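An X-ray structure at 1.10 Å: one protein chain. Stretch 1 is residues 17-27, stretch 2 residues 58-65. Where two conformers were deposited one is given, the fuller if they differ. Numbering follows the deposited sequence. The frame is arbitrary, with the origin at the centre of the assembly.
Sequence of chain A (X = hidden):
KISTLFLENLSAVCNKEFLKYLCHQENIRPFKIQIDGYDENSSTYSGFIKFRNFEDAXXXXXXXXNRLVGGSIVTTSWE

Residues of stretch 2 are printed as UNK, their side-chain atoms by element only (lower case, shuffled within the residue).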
# COMPACT_ATOMS: atom_id res chain seq x y z
N GLU A 17 8.82 3.20 3.32
CA GLU A 17 8.96 3.73 4.66
C GLU A 17 7.65 4.32 5.16
O GLU A 17 7.28 4.16 6.33
CB GLU A 17 10.06 4.79 4.68
CG GLU A 17 11.47 4.24 4.50
CD GLU A 17 11.71 3.61 3.14
OE1 GLU A 17 11.31 4.21 2.11
OE2 GLU A 17 12.33 2.53 3.09
N PHE A 18 6.94 5.00 4.27
CA PHE A 18 5.63 5.55 4.60
C PHE A 18 4.65 4.42 4.92
O PHE A 18 3.92 4.47 5.91
CB PHE A 18 5.13 6.39 3.44
CG PHE A 18 3.76 6.96 3.64
CD1 PHE A 18 3.50 7.82 4.70
CD2 PHE A 18 2.74 6.66 2.76
CE1 PHE A 18 2.24 8.36 4.86
CE2 PHE A 18 1.48 7.21 2.92
CZ PHE A 18 1.24 8.05 3.97
N LEU A 19 4.62 3.39 4.08
CA LEU A 19 3.71 2.27 4.29
C LEU A 19 4.02 1.53 5.59
O LEU A 19 3.12 1.12 6.32
CB LEU A 19 3.75 1.31 3.10
CG LEU A 19 3.30 1.91 1.77
CD1 LEU A 19 3.50 0.89 0.68
CD2 LEU A 19 1.86 2.40 1.79
N LYS A 20 5.31 1.36 5.89
CA LYS A 20 5.72 0.72 7.13
C LYS A 20 5.25 1.55 8.33
O LYS A 20 4.77 1.01 9.33
CB LYS A 20 7.24 0.56 7.15
CG LYS A 20 7.76 -0.15 8.38
CD LYS A 20 9.26 -0.42 8.30
CE LYS A 20 10.08 0.86 8.46
NZ LYS A 20 11.55 0.64 8.33
N TYR A 21 5.39 2.86 8.23
CA TYR A 21 4.92 3.76 9.27
C TYR A 21 3.41 3.61 9.49
O TYR A 21 2.96 3.53 10.64
CB TYR A 21 5.28 5.19 8.89
CG TYR A 21 4.64 6.24 9.75
CD1 TYR A 21 5.20 6.61 10.96
CD2 TYR A 21 3.47 6.87 9.35
CE1 TYR A 21 4.62 7.59 11.75
CE2 TYR A 21 2.88 7.84 10.14
CZ TYR A 21 3.47 8.20 11.33
OH TYR A 21 2.89 9.16 12.13
N LEU A 22 2.63 3.56 8.42
CA LEU A 22 1.19 3.40 8.56
C LEU A 22 0.85 2.12 9.31
O LEU A 22 -0.01 2.11 10.18
CB LEU A 22 0.51 3.39 7.20
CG LEU A 22 0.57 4.68 6.39
CD1 LEU A 22 -0.13 4.51 5.05
CD2 LEU A 22 -0.00 5.88 7.15
N CYS A 23 1.54 1.04 8.97
CA CYS A 23 1.30 -0.22 9.64
C CYS A 23 1.68 -0.12 11.12
O CYS A 23 0.92 -0.54 11.99
CB CYS A 23 2.06 -1.35 8.95
SG CYS A 23 1.41 -1.80 7.33
N HIS A 24 2.84 0.47 11.41
CA HIS A 24 3.26 0.66 12.80
C HIS A 24 2.24 1.48 13.58
O HIS A 24 1.94 1.19 14.74
CB HIS A 24 4.63 1.36 12.86
CG HIS A 24 5.79 0.45 12.61
ND1 HIS A 24 7.00 0.92 12.12
CD2 HIS A 24 5.95 -0.88 12.79
CE1 HIS A 24 7.84 -0.09 12.00
NE2 HIS A 24 7.23 -1.19 12.40
N GLN A 25 1.70 2.52 12.95
CA GLN A 25 0.75 3.40 13.63
C GLN A 25 -0.54 2.67 14.01
O GLN A 25 -1.22 3.06 14.95
CB GLN A 25 0.45 4.64 12.79
CG GLN A 25 1.62 5.62 12.71
CD GLN A 25 1.98 6.17 14.07
OE1 GLN A 25 3.09 5.96 14.57
NE2 GLN A 25 1.04 6.87 14.68
N GLU A 26 -0.84 1.60 13.28
CA GLU A 26 -2.03 0.77 13.52
C GLU A 26 -1.72 -0.50 14.32
O GLU A 26 -2.59 -1.33 14.51
CB GLU A 26 -2.67 0.39 12.18
CG GLU A 26 -3.48 1.49 11.55
CD GLU A 26 -4.78 1.77 12.30
OE1 GLU A 26 -5.23 0.90 13.09
OE2 GLU A 26 -5.36 2.86 12.13
N ASN A 27 -0.47 -0.64 14.78
CA ASN A 27 -0.05 -1.85 15.48
C ASN A 27 -0.28 -3.10 14.63
O ASN A 27 -0.69 -4.14 15.13
CB ASN A 27 -0.77 -1.99 16.83
CG ASN A 27 -0.18 -3.07 17.70
OD1 ASN A 27 1.04 -3.24 17.76
ND2 ASN A 27 -1.03 -3.83 18.36
N UNK A 58 -7.88 -4.50 6.24
CA UNK A 58 -8.99 -3.56 6.22
C UNK A 58 -8.55 -2.17 6.67
O UNK A 58 -8.90 -1.17 6.05
c UNK A 58 -10.11 -4.08 7.15
o UNK A 58 -10.72 -5.22 6.56
c UNK A 58 -11.17 -3.03 7.42
N UNK A 59 -7.82 -2.10 7.78
CA UNK A 59 -7.48 -0.80 8.33
C UNK A 59 -6.57 -0.01 7.40
O UNK A 59 -6.75 1.20 7.23
n UNK A 59 -6.85 -3.84 13.09
n UNK A 59 -4.86 -2.95 13.79
c UNK A 59 -7.76 -1.74 10.68
c UNK A 59 -6.04 -2.79 13.21
c UNK A 59 -7.68 -1.28 12.13
c UNK A 59 -6.87 -0.95 9.73
n UNK A 59 -6.40 -1.59 12.76
N UNK A 60 -5.62 -0.68 6.78
CA UNK A 60 -4.71 -0.01 5.86
C UNK A 60 -5.40 0.30 4.52
O UNK A 60 -5.20 1.39 3.96
c UNK A 60 -2.37 0.23 7.76
c UNK A 60 -2.49 -0.18 4.67
c UNK A 60 -3.42 -0.84 5.68
c UNK A 60 -2.71 -1.05 7.03
N UNK A 61 -6.23 -0.61 4.03
CA UNK A 61 -7.04 -0.32 2.86
C UNK A 61 -7.86 0.94 3.06
O UNK A 61 -7.92 1.81 2.19
c UNK A 61 -9.46 -1.09 -0.89
c UNK A 61 -10.71 -0.63 -0.60
c UNK A 61 -7.98 -1.49 2.55
c UNK A 61 -10.20 -0.71 1.72
c UNK A 61 -11.08 -0.43 0.70
c UNK A 61 -8.58 -1.37 0.13
c UNK A 61 -8.94 -1.19 1.45
N UNK A 62 -8.51 1.06 4.21
CA UNK A 62 -9.35 2.22 4.45
C UNK A 62 -8.56 3.51 4.37
O UNK A 62 -9.04 4.51 3.84
c UNK A 62 -10.04 2.11 5.82
c UNK A 62 -11.16 1.10 5.84
n UNK A 62 -11.54 0.69 7.04
o UNK A 62 -11.72 0.74 4.81
N UNK A 63 -7.35 3.50 4.91
CA UNK A 63 -6.50 4.68 4.91
C UNK A 63 -6.02 5.05 3.50
O UNK A 63 -5.96 6.22 3.14
c UNK A 63 -5.30 4.46 5.84
c UNK A 63 -2.87 7.93 6.36
c UNK A 63 -4.66 6.53 7.09
c UNK A 63 -4.45 5.68 6.03
c UNK A 63 -3.44 5.97 5.14
c UNK A 63 -3.87 7.66 7.26
c UNK A 63 -2.65 7.10 5.30
N UNK A 64 -5.64 4.04 2.73
CA UNK A 64 -4.99 4.28 1.44
C UNK A 64 -5.93 4.41 0.26
O UNK A 64 -5.58 5.06 -0.71
c UNK A 64 -2.74 3.14 1.96
c UNK A 64 -1.95 1.88 1.66
c UNK A 64 -1.88 4.38 1.72
c UNK A 64 -4.01 3.16 1.12
N UNK A 65 -7.10 3.79 0.32
CA UNK A 65 -7.91 3.70 -0.88
C UNK A 65 -8.38 5.08 -1.36
O UNK A 65 -9.08 5.79 -0.64
o UNK A 65 -9.23 2.11 -2.89
c UNK A 65 -9.10 2.79 -0.62
n UNK A 65 -11.15 2.63 -1.85
c UNK A 65 -9.84 2.48 -1.88

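Position 58 has three side-chain atoms, two carbons and an oxygen, with the first carbon carrying both the oxygen and the second carbon, and it makes no contact with stretch 1. A beta-branched hydroxyl of this kind identifies Thr58. Its side chain is out of reach of stretch 1, and its hydroxyl is hydrogen-bonded elsewhere in the structure.

Position 59 carries three carbons in a row, a nitrogen, and then a carbon bearing two further nitrogens; the nitrogen-rich end meets the carboxylate and backbone O of Glu26. This is a guanidinium, hence Arg59. Its CA-to-CB bond points toward stretch 1. NE donates to Glu26 OE1 at 2.8 Å (angle 154°), a hydrogen bond that is also a salt bridge, and OE1 lies near the guanidinium plane, where the N-H bonds point. NH2 donates to the backbone O of Glu26 at 2.9 Å (152°).

Position 60 shows four carbons, forked at the first, with one arm two carbons long, and its carbons meet Leu22, Cys23 and Glu26; this is Ile60. CB starts sideways, but the longer arm closes the gap: CD1 lies 3.9 Å from Leu22 O and 4.1 Å from both Cys23 CA and Glu26 CG, while CG1 is 4.2 Å from Cys23 SG.

Position 61 has one carbon followed by a six-carbon ring with no hydroxyl, and the ring is out of reach of stretch 1. It is Phe61.

At position 62 there are two carbons, the second carrying one oxygen and one nitrogen, with no contact to stretch 1. This short, exposed amide is Asn62.

Position 63 repeats the pattern of one carbon and a bare six-carbon ring, and the ring meets Leu22 and Phe18: it is Phe63, with CB directed toward stretch 1. Leu22 CD2 sits over one ring face, 3.5 Å from CE1, whereas Phe18 CZ approaches the edge, 4.2 Å from the same CE1.

Position 64 has four carbons forked at the second, and its carbons meet Leu19 and Leu22, the signature of Leu64. Its CD2 meets Leu22 CD1 at 3.8 Å and its CD1 meets Leu19 CD2 at 3.8 Å.

Position 65 again has two carbons, the second bearing oxygen and nitrogen, and makes no contact with stretch 1. It is Asn65, the first residue to leave helical phi/psi.

The contact joins two helices whose axes approach to 10.4 Å at 125°, burying 423 Å² in total. Leu22 is central to the apolar part, touching Ile60, Phe63 and Leu64. Where stretch 1 leaves its helix, Glu26 offers both carboxylate and carbonyl to Arg59, adding a directional polar clamp to the hydrophobic packing.

Stretch 2 58-65: TRIFNFLN
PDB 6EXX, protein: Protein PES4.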